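Local coordinates for glutamine--tRNA ligase (Saccharomyces cerevisiae, PDB 3TL4), which attaches glutamine to its cognate tRNA at the expense of ATP, the part described here being the N-terminal tRNA-binding domain of the enzyme, at residues D32-L37 against A53-L58; K93-N98 against M105-N110; Q121-V126 against D171-K176; R136-R141 against L175-P180. All coordinates share one frame; numbering follows the deposited sequence.

Contact 1: residues D32-L37 against A53-L58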
loop_
_atom_site.group_PDB
_atom_site.type_symbol
_atom_site.label_atom_id
_atom_site.label_comp_id
_atom_site.label_asym_id
_atom_site.label_seq_id
_atom_site.Cartn_x
_atom_site.Cartn_y
_atom_site.Cartn_z
ATOM N N ASP A 32 21.690 3.746 -5.257
ATOM C CA ASP A 32 22.432 4.278 -4.111
ATOM C C ASP A 32 21.603 4.229 -2.838
ATOM O O ASP A 32 22.110 3.868 -1.779
ATOM C CB ASP A 32 22.876 5.723 -4.358
ATOM C CG ASP A 32 24.061 5.815 -5.286
ATOM O OD1 ASP A 32 24.900 4.888 -5.263
ATOM O OD2 ASP A 32 24.152 6.811 -6.039
ATOM N N SER A 33 20.335 4.631 -2.937
ATOM C CA SER A 33 19.445 4.617 -1.776
ATOM C C SER A 33 19.147 3.181 -1.370
ATOM O O SER A 33 19.162 2.852 -0.183
ATOM C CB SER A 33 18.135 5.366 -2.043
ATOM O OG SER A 33 18.365 6.648 -2.590
ATOM N N LEU A 34 18.880 2.325 -2.354
ATOM C CA LEU A 34 18.567 0.935 -2.052
ATOM C C LEU A 34 19.709 0.303 -1.268
ATOM O O LEU A 34 19.485 -0.301 -0.226
ATOM C CB LEU A 34 18.260 0.143 -3.322
ATOM C CG LEU A 34 17.786 -1.293 -3.095
ATOM C CD1 LEU A 34 16.648 -1.320 -2.101
ATOM C CD2 LEU A 34 17.346 -1.899 -4.408
ATOM N N TYR A 35 20.932 0.474 -1.761
ATOM C CA TYR A 35 22.136 -0.002 -1.078
ATOM C C TYR A 35 22.201 0.484 0.373
ATOM O O TYR A 35 22.352 -0.320 1.303
ATOM C CB TYR A 35 23.389 0.452 -1.842
ATOM C CG TYR A 35 24.687 -0.159 -1.351
ATOM C CD1 TYR A 35 25.450 0.464 -0.370
ATOM C CD2 TYR A 35 25.154 -1.357 -1.881
ATOM C CE1 TYR A 35 26.635 -0.099 0.080
ATOM C CE2 TYR A 35 26.333 -1.926 -1.439
ATOM C CZ TYR A 35 27.072 -1.295 -0.459
ATOM O OH TYR A 35 28.248 -1.869 -0.023
ATOM N N LYS A 36 22.088 1.795 0.572
ATOM C CA LYS A 36 22.206 2.341 1.924
ATOM C C LYS A 36 21.066 1.873 2.828
ATOM O O LYS A 36 21.283 1.602 4.006
ATOM C CB LYS A 36 22.308 3.871 1.924
ATOM C CG LYS A 36 21.024 4.600 2.340
ATOM C CD LYS A 36 21.195 6.130 2.407
ATOM C CE LYS A 36 19.842 6.873 2.519
ATOM N NZ LYS A 36 19.303 6.955 3.910
ATOM N N LEU A 37 19.857 1.781 2.280
ATOM C CA LEU A 37 18.713 1.284 3.040
ATOM C C LEU A 37 18.908 -0.178 3.463
ATOM O O LEU A 37 18.738 -0.519 4.636
ATOM C CB LEU A 37 17.406 1.457 2.253
ATOM C CG LEU A 37 16.981 2.897 1.934
ATOM C CD1 LEU A 37 15.854 2.942 0.901
ATOM C CD2 LEU A 37 16.607 3.691 3.193
ATOM N N ALA A 53 10.522 -5.867 -2.153
ATOM C CA ALA A 53 9.707 -4.980 -2.971
ATOM C C ALA A 53 9.411 -3.676 -2.237
ATOM O O ALA A 53 9.445 -2.603 -2.821
ATOM C CB ALA A 53 8.402 -5.674 -3.364
ATOM N N LEU A 54 9.125 -3.779 -0.948
ATOM C CA LEU A 54 8.777 -2.614 -0.152
ATOM C C LEU A 54 9.974 -1.686 0.030
ATOM O O LEU A 54 9.829 -0.460 -0.023
ATOM C CB LEU A 54 8.203 -3.039 1.206
ATOM C CG LEU A 54 6.836 -3.717 1.140
ATOM C CD1 LEU A 54 6.436 -4.293 2.504
ATOM C CD2 LEU A 54 5.791 -2.741 0.648
ATOM N N VAL A 55 11.155 -2.263 0.227
ATOM C CA VAL A 55 12.350 -1.440 0.361
ATOM C C VAL A 55 12.714 -0.805 -0.988
ATOM O O VAL A 55 13.172 0.339 -1.039
ATOM C CB VAL A 55 13.534 -2.196 1.003
ATOM C CG1 VAL A 55 14.011 -3.330 0.100
ATOM C CG2 VAL A 55 14.677 -1.234 1.294
ATOM N N HIS A 56 12.464 -1.512 -2.086
ATOM C CA HIS A 56 12.638 -0.887 -3.393
ATOM C C HIS A 56 11.674 0.286 -3.611
ATOM O O HIS A 56 12.070 1.334 -4.116
ATOM C CB HIS A 56 12.529 -1.888 -4.533
ATOM C CG HIS A 56 12.936 -1.318 -5.854
ATOM N ND1 HIS A 56 12.161 -1.421 -6.987
ATOM C CD2 HIS A 56 14.031 -0.601 -6.214
ATOM C CE1 HIS A 56 12.763 -0.807 -7.988
ATOM N NE2 HIS A 56 13.900 -0.303 -7.544
ATOM N N ASN A 57 10.411 0.112 -3.233
ATOM C CA ASN A 57 9.484 1.240 -3.194
ATOM C C ASN A 57 10.096 2.417 -2.456
ATOM O O ASN A 57 10.091 3.541 -2.948
ATOM C CB ASN A 57 8.196 0.883 -2.456
ATOM C CG ASN A 57 7.276 -0.013 -3.258
ATOM O OD1 ASN A 57 6.442 -0.720 -2.683
ATOM N ND2 ASN A 57 7.406 0.015 -4.589
ATOM N N LEU A 58 10.594 2.152 -1.250
ATOM C CA LEU A 58 11.164 3.210 -0.427
ATOM C C LEU A 58 12.326 3.879 -1.127
ATOM O O LEU A 58 12.446 5.107 -1.102
ATOM C CB LEU A 58 11.623 2.682 0.928
ATOM C CG LEU A 58 12.269 3.749 1.817
ATOM C CD1 LEU A 58 11.334 4.962 1.982
ATOM C CD2 LEU A 58 12.617 3.164 3.164
#
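L34 and L37 of one helix meet V55, H56 and L58 of another in a contact where carbon atoms make every close approach, an imidazole carbon of H56 lying at one edge of the cluster. The segments lie on helices 28-39 and 49-62 of the all-helical tRNA-binding domain; their local axes approach to 9.3 Å and run 127° apart, which makes them a steeply crossed pair closer to antiparallel than to parallel. Backbone approach is tightest at L34 and H56, whose CA atoms are 6.3 Å apart.

Methyl-to-methyl packing forms the middle. V55 points toward helix 28-39, and its CG2, anti to the backbone N, reaches between the two leucines: it is 3.9 Å from L34 CD1 and 4.0 Å from L37 CB. L34 crosses V55 at about a right angle. At the end of L37, CD1 rests 3.8 Å from L58 CG, and CD2 also approaches L58 CD2.

A single aliphatic-to-ring contact extends this cluster. L34 CD2 comes within 4.0 Å of H56 CD2, reaching the imidazole obliquely. The CB of H56 is directed away from the other helix, yet the ring comes back within reach of the leucine.

Neighbouring helices complete the surroundings: F11 and I24 touch L34, V74 touches L37 and I73 touches L58. No hydrogen bond joins the two segments, and four of the five touching residues are buried, H56 less so. The contact is therefore likely to depend on the fit of branched aliphatic groups and the exclusion of water, with no polar bond to fix its direction.

Contact 2: residues K93-N98 against M105-N110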
loop_
_atom_site.group_PDB
_atom_site.type_symbol
_atom_site.label_atom_id
_atom_site.label_comp_id
_atom_site.label_asym_id
_atom_site.label_seq_id
_atom_site.Cartn_x
_atom_site.Cartn_y
_atom_site.Cartn_z
ATOM N N LYS A 93 6.235 9.940 3.544
ATOM C CA LYS A 93 5.761 11.308 3.609
ATOM C C LYS A 93 5.842 11.870 5.019
ATOM O O LYS A 93 6.134 13.046 5.189
ATOM C CB LYS A 93 4.352 11.431 3.034
ATOM C CG LYS A 93 4.358 11.361 1.518
ATOM C CD LYS A 93 2.996 11.027 0.929
ATOM C CE LYS A 93 3.104 10.901 -0.591
ATOM N NZ LYS A 93 1.819 10.503 -1.234
ATOM N N TYR A 94 5.604 11.029 6.023
ATOM C CA TYR A 94 5.606 11.480 7.411
ATOM C C TYR A 94 7.010 11.804 7.866
ATOM O O TYR A 94 7.249 12.830 8.496
ATOM C CB TYR A 94 5.019 10.427 8.362
ATOM C CG TYR A 94 4.971 10.919 9.799
ATOM C CD1 TYR A 94 3.912 11.690 10.241
ATOM C CD2 TYR A 94 6.003 10.644 10.702
ATOM C CE1 TYR A 94 3.849 12.164 11.545
ATOM C CE2 TYR A 94 5.952 11.125 12.023
ATOM C CZ TYR A 94 4.863 11.885 12.426
ATOM O OH TYR A 94 4.752 12.381 13.708
ATOM N N VAL A 95 7.934 10.907 7.556
ATOM C CA VAL A 95 9.307 11.047 7.998
ATOM C C VAL A 95 9.950 12.227 7.287
ATOM O O VAL A 95 10.743 12.959 7.887
ATOM C CB VAL A 95 10.101 9.731 7.825
ATOM C CG1 VAL A 95 11.569 9.937 8.159
ATOM C CG2 VAL A 95 9.515 8.654 8.732
ATOM N N LYS A 96 9.573 12.429 6.026
ATOM C CA LYS A 96 10.022 13.594 5.276
ATOM C C LYS A 96 9.479 14.902 5.864
ATOM O O LYS A 96 10.209 15.878 5.980
ATOM C CB LYS A 96 9.647 13.472 3.799
ATOM C CG LYS A 96 10.381 14.464 2.907
ATOM C CD LYS A 96 10.294 14.116 1.435
ATOM C CE LYS A 96 9.210 14.915 0.704
ATOM N NZ LYS A 96 9.232 14.707 -0.799
ATOM N N ALA A 97 8.200 14.913 6.244
ATOM C CA ALA A 97 7.567 16.090 6.852
ATOM C C ALA A 97 8.196 16.490 8.183
ATOM O O ALA A 97 8.383 17.671 8.465
ATOM C CB ALA A 97 6.078 15.847 7.052
ATOM N N ASN A 98 8.507 15.496 9.007
ATOM C CA ASN A 98 8.942 15.749 10.370
ATOM C C ASN A 98 10.452 15.735 10.559
ATOM O O ASN A 98 10.942 16.164 11.583
ATOM C CB ASN A 98 8.281 14.756 11.313
ATOM C CG ASN A 98 6.786 14.925 11.368
ATOM O OD1 ASN A 98 6.031 14.125 10.827
ATOM N ND2 ASN A 98 6.350 15.977 12.007
HETATM N N MSE A 105 6.565 5.807 16.785
HETATM C CA MSE A 105 5.124 5.875 17.077
HETATM C C MSE A 105 4.413 6.895 16.216
HETATM O O MSE A 105 3.266 6.682 15.822
HETATM C CB MSE A 105 4.828 6.254 18.527
HETATM C CG MSE A 105 5.759 5.698 19.571
HETATM SE SE MSE A 105 5.285 6.470 21.290
HETATM C CE MSE A 105 3.425 5.900 21.297
ATOM N N GLY A 106 5.071 8.025 15.968
ATOM C CA GLY A 106 4.486 9.051 15.123
ATOM C C GLY A 106 4.282 8.520 13.718
ATOM O O GLY A 106 3.216 8.660 13.121
HETATM N N MSE A 107 5.318 7.891 13.187
HETATM C CA MSE A 107 5.230 7.297 11.866
HETATM C C MSE A 107 4.144 6.214 11.816
HETATM O O MSE A 107 3.267 6.252 10.969
HETATM C CB MSE A 107 6.573 6.700 11.489
HETATM C CG MSE A 107 6.644 6.237 10.057
HETATM SE SE MSE A 107 8.124 4.984 9.811
HETATM C CE MSE A 107 7.500 3.509 10.910
ATOM N N ASN A 108 4.225 5.249 12.725
ATOM C CA ASN A 108 3.225 4.194 12.838
ATOM C C ASN A 108 1.801 4.753 12.855
ATOM O O ASN A 108 0.949 4.339 12.070
ATOM C CB ASN A 108 3.465 3.381 14.112
ATOM C CG ASN A 108 4.579 2.366 13.961
ATOM O OD1 ASN A 108 5.195 2.245 12.894
ATOM N ND2 ASN A 108 4.842 1.615 15.037
ATOM N N GLU A 109 1.559 5.695 13.761
ATOM C CA GLU A 109 0.256 6.345 13.904
ATOM C C GLU A 109 -0.250 6.998 12.610
ATOM O O GLU A 109 -1.447 7.145 12.416
ATOM C CB GLU A 109 0.319 7.381 15.036
ATOM C CG GLU A 109 -0.936 8.224 15.232
ATOM C CD GLU A 109 -0.944 8.968 16.567
ATOM O OE1 GLU A 109 0.093 8.951 17.270
ATOM O OE2 GLU A 109 -1.991 9.561 16.916
ATOM N N ASN A 110 0.662 7.391 11.728
ATOM C CA ASN A 110 0.271 8.045 10.486
ATOM C C ASN A 110 0.506 7.195 9.243
ATOM O O ASN A 110 0.407 7.691 8.128
ATOM C CB ASN A 110 0.969 9.393 10.341
ATOM C CG ASN A 110 0.458 10.410 11.337
ATOM O OD1 ASN A 110 -0.556 11.064 11.099
ATOM N ND2 ASN A 110 1.147 10.540 12.468
#
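The Y94 ring overlaps the backbone of G106, whose C atom sits over one face, 3.5 Å from Y94 CE2. The two residues belong to an alpha-alpha hairpin: helix 85-98 and the short helix 104-109 follow each other through a brief connection, and their local axes run 135° apart. The tyrosine CB points toward helix 104-109 and CG continues anti to the backbone N, which brings the ring up to the glycine. Glycine is what permits this closeness, because a CB at position 106 would fall only 2.6 Å from Y94 OH.

N110 flanks the ring with its amide nearly parallel to it, the planes being 12° apart. Its ND2 approaches Y94 CE1 obliquely, at 3.3 Å. Toward the interior, Y94 CD2 nears M107 CB, and V95 CG2 packs 4.0 Å from CG of M107, a selenomethionine whose chain then bends at its last torsion. L72 and I73 of helix 70-78 also touch M107, tying the hairpin to the rest of its helical lobe.

A bond within its own segment helps fix the N110 amide beside the tyrosine: N110 ND2 donates to G106 O at 2.9 Å, nearly straight at 166°, with the oxygen close to the amide plane.

Contact 3: residues Q121-V126 against D171-K176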
loop_
_atom_site.group_PDB
_atom_site.type_symbol
_atom_site.label_atom_id
_atom_site.label_comp_id
_atom_site.label_asym_id
_atom_site.label_seq_id
_atom_site.Cartn_x
_atom_site.Cartn_y
_atom_site.Cartn_z
ATOM N N GLN A 121 -16.375 -4.689 8.892
ATOM C CA GLN A 121 -16.321 -3.232 8.869
ATOM C C GLN A 121 -16.481 -2.685 7.441
ATOM O O GLN A 121 -17.226 -1.727 7.227
ATOM C CB GLN A 121 -15.035 -2.707 9.509
ATOM C CG GLN A 121 -14.715 -3.309 10.876
ATOM C CD GLN A 121 -13.424 -2.743 11.452
ATOM O OE1 GLN A 121 -13.398 -1.616 11.944
ATOM N NE2 GLN A 121 -12.349 -3.517 11.383
ATOM N N VAL A 122 -15.792 -3.281 6.465
ATOM C CA VAL A 122 -15.996 -2.893 5.062
ATOM C C VAL A 122 -17.500 -2.896 4.775
ATOM O O VAL A 122 -18.049 -1.931 4.252
ATOM C CB VAL A 122 -15.241 -3.831 4.061
ATOM C CG1 VAL A 122 -15.558 -3.460 2.622
ATOM C CG2 VAL A 122 -13.728 -3.789 4.290
ATOM N N ARG A 123 -18.163 -3.981 5.165
ATOM C CA ARG A 123 -19.599 -4.159 4.955
ATOM C C ARG A 123 -20.427 -3.040 5.604
ATOM O O ARG A 123 -21.358 -2.523 5.007
ATOM C CB ARG A 123 -20.024 -5.538 5.483
ATOM C CG ARG A 123 -21.500 -5.876 5.332
ATOM C CD ARG A 123 -21.732 -7.408 5.351
ATOM N NE ARG A 123 -21.975 -7.896 3.998
ATOM C CZ ARG A 123 -21.282 -8.857 3.406
ATOM N NH1 ARG A 123 -20.303 -9.468 4.052
ATOM N NH2 ARG A 123 -21.589 -9.215 2.172
ATOM N N ASN A 124 -20.090 -2.670 6.831
ATOM C CA ASN A 124 -20.760 -1.547 7.474
ATOM C C ASN A 124 -20.640 -0.280 6.641
ATOM O O ASN A 124 -21.633 0.395 6.396
ATOM C CB ASN A 124 -20.207 -1.294 8.886
ATOM C CG ASN A 124 -20.553 -2.414 9.863
ATOM O OD1 ASN A 124 -21.525 -3.152 9.663
ATOM N ND2 ASN A 124 -19.757 -2.545 10.931
ATOM N N TYR A 125 -19.418 0.046 6.221
ATOM C CA TYR A 125 -19.181 1.266 5.446
ATOM C C TYR A 125 -19.900 1.264 4.105
ATOM O O TYR A 125 -20.474 2.274 3.713
ATOM C CB TYR A 125 -17.683 1.542 5.288
ATOM C CG TYR A 125 -17.092 2.074 6.563
ATOM C CD1 TYR A 125 -17.478 3.317 7.055
ATOM C CD2 TYR A 125 -16.180 1.336 7.290
ATOM C CE1 TYR A 125 -16.969 3.815 8.234
ATOM C CE2 TYR A 125 -15.653 1.827 8.481
ATOM C CZ TYR A 125 -16.054 3.066 8.946
ATOM O OH TYR A 125 -15.536 3.558 10.121
ATOM N N VAL A 126 -19.893 0.117 3.431
ATOM C CA VAL A 126 -20.628 -0.070 2.186
ATOM C C VAL A 126 -22.142 0.112 2.396
ATOM O O VAL A 126 -22.817 0.789 1.611
ATOM C CB VAL A 126 -20.359 -1.480 1.592
ATOM C CG1 VAL A 126 -21.331 -1.785 0.455
ATOM C CG2 VAL A 126 -18.899 -1.615 1.145
ATOM N N ASP A 171 -21.283 -6.295 -4.352
ATOM C CA ASP A 171 -22.211 -7.144 -5.091
ATOM C C ASP A 171 -23.277 -7.750 -4.167
ATOM O O ASP A 171 -24.460 -7.756 -4.495
ATOM C CB ASP A 171 -21.465 -8.243 -5.856
ATOM C CG ASP A 171 -20.683 -7.699 -7.064
ATOM O OD1 ASP A 171 -20.954 -6.557 -7.508
ATOM O OD2 ASP A 171 -19.797 -8.421 -7.575
ATOM N N GLN A 172 -22.867 -8.235 -3.001
ATOM C CA GLN A 172 -23.814 -8.812 -2.057
ATOM C C GLN A 172 -24.805 -7.782 -1.514
ATOM O O GLN A 172 -25.991 -8.035 -1.428
ATOM C CB GLN A 172 -23.075 -9.426 -0.886
ATOM C CG GLN A 172 -22.028 -10.455 -1.235
ATOM C CD GLN A 172 -21.333 -10.950 0.022
ATOM O OE1 GLN A 172 -21.960 -11.572 0.883
ATOM N NE2 GLN A 172 -20.051 -10.641 0.157
ATOM N N GLU A 173 -24.310 -6.623 -1.127
ATOM C CA GLU A 173 -25.173 -5.606 -0.543
ATOM C C GLU A 173 -26.137 -5.013 -1.554
ATOM O O GLU A 173 -27.269 -4.703 -1.224
ATOM C CB GLU A 173 -24.335 -4.515 0.105
ATOM C CG GLU A 173 -23.536 -5.042 1.304
ATOM C CD GLU A 173 -24.440 -5.658 2.350
ATOM O OE1 GLU A 173 -25.465 -5.022 2.684
ATOM O OE2 GLU A 173 -24.140 -6.772 2.831
ATOM N N VAL A 174 -25.688 -4.862 -2.792
ATOM C CA VAL A 174 -26.520 -4.275 -3.832
ATOM C C VAL A 174 -27.671 -5.204 -4.159
ATOM O O VAL A 174 -28.811 -4.766 -4.336
ATOM C CB VAL A 174 -25.676 -3.929 -5.086
ATOM C CG1 VAL A 174 -26.555 -3.622 -6.248
ATOM C CG2 VAL A 174 -24.780 -2.739 -4.784
ATOM N N LEU A 175 -27.373 -6.498 -4.199
ATOM C CA LEU A 175 -28.396 -7.531 -4.385
ATOM C C LEU A 175 -29.529 -7.379 -3.374
ATOM O O LEU A 175 -30.698 -7.503 -3.736
ATOM C CB LEU A 175 -27.776 -8.931 -4.270
ATOM C CG LEU A 175 -28.663 -10.168 -4.450
ATOM C CD1 LEU A 175 -29.436 -10.135 -5.782
ATOM C CD2 LEU A 175 -27.816 -11.441 -4.330
ATOM N N LYS A 176 -29.193 -7.112 -2.110
ATOM C CA LYS A 176 -30.224 -7.006 -1.072
ATOM C C LYS A 176 -31.251 -5.916 -1.378
ATOM O O LYS A 176 -32.442 -6.074 -1.105
ATOM C CB LYS A 176 -29.590 -6.753 0.298
ATOM C CG LYS A 176 -28.727 -7.894 0.784
ATOM C CD LYS A 176 -27.897 -7.512 2.013
ATOM C CE LYS A 176 -26.933 -8.643 2.364
ATOM N NZ LYS A 176 -25.974 -8.250 3.434
#
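R123 reaches across to E173 as one arm of a salt-bridge network, centred on E173, that joins helix 119-132 to helix 166-178, the local axes lying 10.6 Å apart at an angle of 42°. From CB the chain sets out with CG anti to the backbone N (chi1 -180°), and CG passes 3.7 Å from E173 OE2. CD draws closer to the same oxygen, at 3.5 Å. NE then donates to E173 OE2 over 2.7 Å, almost straight and close to the guanidinium plane, although the carboxylate is turned 67° from that plane. Beyond CZ, NH1 forms a salt bridge with E119, one turn back on its own helix, and NH2 lies against the Q172 amide, where the modelled fit is too tight to be trusted. An alanine here would probably leave E119 and E173 each without this cationic partner.

K176 binds the same oxygen of E173, at a modelled length too short to be reliable. Along the aliphatic part of E173, the bent chain is packed by V126, which points toward helix 166-178 and sets its CG1 4.0 Å from E173 CG.

Contact 4: residues R136-R141 against L175-P180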
loop_
_atom_site.group_PDB
_atom_site.type_symbol
_atom_site.label_atom_id
_atom_site.label_comp_id
_atom_site.label_asym_id
_atom_site.label_seq_id
_atom_site.Cartn_x
_atom_site.Cartn_y
_atom_site.Cartn_z
ATOM N N ARG A 136 -30.591 7.272 -5.648
ATOM C CA ARG A 136 -29.780 7.346 -6.859
ATOM C C ARG A 136 -29.484 5.919 -7.325
ATOM O O ARG A 136 -29.533 5.625 -8.501
ATOM C CB ARG A 136 -28.472 8.111 -6.607
ATOM C CG ARG A 136 -27.653 8.367 -7.868
ATOM C CD ARG A 136 -26.624 9.496 -7.687
ATOM N NE ARG A 136 -25.717 9.235 -6.572
ATOM C CZ ARG A 136 -24.602 8.521 -6.674
ATOM N NH1 ARG A 136 -24.239 8.001 -7.849
ATOM N NH2 ARG A 136 -23.845 8.335 -5.608
ATOM N N ILE A 137 -29.191 5.036 -6.376
ATOM C CA ILE A 137 -28.934 3.635 -6.691
ATOM C C ILE A 137 -30.166 2.831 -7.139
ATOM O O ILE A 137 -30.056 2.007 -8.019
ATOM C CB ILE A 137 -28.249 2.916 -5.532
ATOM C CG1 ILE A 137 -26.888 3.567 -5.258
ATOM C CG2 ILE A 137 -28.064 1.458 -5.879
ATOM C CD1 ILE A 137 -26.254 3.092 -3.964
ATOM N N LEU A 138 -31.327 3.065 -6.535
ATOM C CA LEU A 138 -32.558 2.386 -6.955
ATOM C C LEU A 138 -32.965 2.785 -8.363
ATOM O O LEU A 138 -33.500 1.981 -9.119
ATOM C CB LEU A 138 -33.712 2.694 -6.000
ATOM C CG LEU A 138 -33.765 1.883 -4.706
ATOM C CD1 LEU A 138 -34.861 2.397 -3.793
ATOM C CD2 LEU A 138 -33.991 0.429 -5.040
ATOM N N THR A 139 -32.702 4.037 -8.710
ATOM C CA THR A 139 -33.033 4.555 -10.027
ATOM C C THR A 139 -32.136 3.990 -11.117
ATOM O O THR A 139 -32.607 3.668 -12.206
ATOM C CB THR A 139 -32.951 6.084 -10.048
ATOM O OG1 THR A 139 -33.914 6.609 -9.129
ATOM C CG2 THR A 139 -33.245 6.616 -11.435
ATOM N N GLU A 140 -30.847 3.869 -10.827
ATOM C CA GLU A 140 -29.866 3.496 -11.851
ATOM C C GLU A 140 -29.582 1.988 -11.871
ATOM O O GLU A 140 -29.177 1.424 -12.899
ATOM C CB GLU A 140 -28.573 4.293 -11.638
ATOM C CG GLU A 140 -28.763 5.826 -11.659
ATOM C CD GLU A 140 -29.199 6.362 -13.030
ATOM O OE1 GLU A 140 -28.683 5.867 -14.061
ATOM O OE2 GLU A 140 -30.068 7.263 -13.072
ATOM N N ARG A 141 -29.809 1.351 -10.723
ATOM C CA ARG A 141 -29.651 -0.086 -10.562
ATOM C C ARG A 141 -28.239 -0.549 -10.839
ATOM O O ARG A 141 -27.292 0.104 -10.426
ATOM C CB ARG A 141 -30.673 -0.857 -11.405
ATOM C CG ARG A 141 -32.103 -0.615 -10.929
ATOM C CD ARG A 141 -33.122 -1.417 -11.727
ATOM N NE ARG A 141 -32.881 -2.849 -11.602
ATOM C CZ ARG A 141 -33.162 -3.577 -10.520
ATOM N NH1 ARG A 141 -33.720 -3.016 -9.441
ATOM N NH2 ARG A 141 -32.896 -4.878 -10.524
ATOM N N LEU A 175 -27.373 -6.498 -4.199
ATOM C CA LEU A 175 -28.396 -7.531 -4.385
ATOM C C LEU A 175 -29.529 -7.379 -3.374
ATOM O O LEU A 175 -30.698 -7.503 -3.736
ATOM C CB LEU A 175 -27.776 -8.931 -4.270
ATOM C CG LEU A 175 -28.663 -10.168 -4.450
ATOM C CD1 LEU A 175 -29.436 -10.135 -5.782
ATOM C CD2 LEU A 175 -27.816 -11.441 -4.330
ATOM N N LYS A 176 -29.193 -7.112 -2.110
ATOM C CA LYS A 176 -30.224 -7.006 -1.072
ATOM C C LYS A 176 -31.251 -5.916 -1.378
ATOM O O LYS A 176 -32.442 -6.074 -1.105
ATOM C CB LYS A 176 -29.590 -6.753 0.298
ATOM C CG LYS A 176 -28.727 -7.894 0.784
ATOM C CD LYS A 176 -27.897 -7.512 2.013
ATOM C CE LYS A 176 -26.933 -8.643 2.364
ATOM N NZ LYS A 176 -25.974 -8.250 3.434
ATOM N N LEU A 177 -30.774 -4.805 -1.931
ATOM C CA LEU A 177 -31.598 -3.633 -2.240
ATOM C C LEU A 177 -32.309 -3.738 -3.589
ATOM O O LEU A 177 -33.451 -3.302 -3.738
ATOM C CB LEU A 177 -30.708 -2.381 -2.248
ATOM C CG LEU A 177 -31.281 -1.039 -2.717
ATOM C CD1 LEU A 177 -32.444 -0.579 -1.833
ATOM C CD2 LEU A 177 -30.176 0.017 -2.767
ATOM N N LEU A 178 -31.616 -4.292 -4.576
ATOM C CA LEU A 178 -32.088 -4.250 -5.954
ATOM C C LEU A 178 -32.871 -5.492 -6.301
ATOM O O LEU A 178 -33.761 -5.457 -7.148
ATOM C CB LEU A 178 -30.911 -4.087 -6.921
ATOM C CG LEU A 178 -30.155 -2.752 -6.803
ATOM C CD1 LEU A 178 -29.311 -2.522 -8.031
ATOM C CD2 LEU A 178 -31.124 -1.598 -6.649
ATOM N N GLY A 179 -32.550 -6.581 -5.613
ATOM C CA GLY A 179 -33.031 -7.895 -5.983
ATOM C C GLY A 179 -32.171 -8.364 -7.128
ATOM O O GLY A 179 -31.207 -7.688 -7.479
ATOM N N PRO A 180 -32.507 -9.518 -7.727
ATOM C CA PRO A 180 -31.643 -10.019 -8.803
ATOM C C PRO A 180 -31.775 -9.205 -10.093
ATOM O O PRO A 180 -32.762 -8.480 -10.265
ATOM C CB PRO A 180 -32.126 -11.464 -9.001
ATOM C CG PRO A 180 -33.502 -11.496 -8.459
ATOM C CD PRO A 180 -33.555 -10.481 -7.350
HETATM O O HOH W 1 -34.905 -7.370 -9.353
#
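L177 is the first residue of 175-180 to touch the other segment, and it does so with both methyls. Its CG lies anti to the backbone N (chi1 172°); from there CD1 reaches L138 CD2 at 3.7 Å, while CD2 meets I137 CG2 at 4.0 Å, with the side chains of I137 and L177 crossing at about a right angle.

L178 follows as the most heavily engaged residue. Its CD2 packs 3.9 Å from L138 CD2, and CD1 lies 3.5 Å from R141 CA, where the backbone leaves helix 134-140 with positive phi. The side chains of L178 and R141 slide past each other in opposite directions. In addition, L178 O receives a weak hydrogen bond from R141 NH1 (3.3 Å), the oxygen lying near the guanidinium plane.

At G179 the chain leaves helix 166-178, again with positive phi (79°), and the glycine carbonyl accepts a hydrogen bond from Y142 OH. P180 contributes its O, which lies 2.6 Å from water 1; the same water is within 3.1 Å of L178 O and is weakly bonded to R141 NH2.

The stronger polar partner of R141 is D185, in a salt bridge through NE. An alanine in place of R141 would probably leave D185 without its mate and deprive L178 O of a weak donor.

Two helix ends are thus joined by a leucine-isoleucine patch and by a cation beside carbonyl oxygens; the weak direct bond, beside the salt bridge to D185, suggests that the charge of R141 is probably balanced mainly by D185, with L178 O a secondary partner.

In the fold
The four contacts divide between two helical lobes with no strands. Contacts 1 and 2, their centres about 18 Å apart, lie in the first lobe; helix 70-78 touches side chains of both, although the two contacts do not touch each other. Contacts 3 and 4 lie in the second lobe, their centres about 12 Å apart, and share L175 and K176 on helix 166-178, which packs on helix 119-132 and then on helix 134-140. Contacts 1 and 3 are about 38 Å apart, centre to centre, on opposite sides of the chain's centre. Contacts 1, 2 and 3 follow in series; contact 4 opens after contact 3, and both end on helix 166-178. Such separation is consistent with two independently packed lobes joined by a hinge.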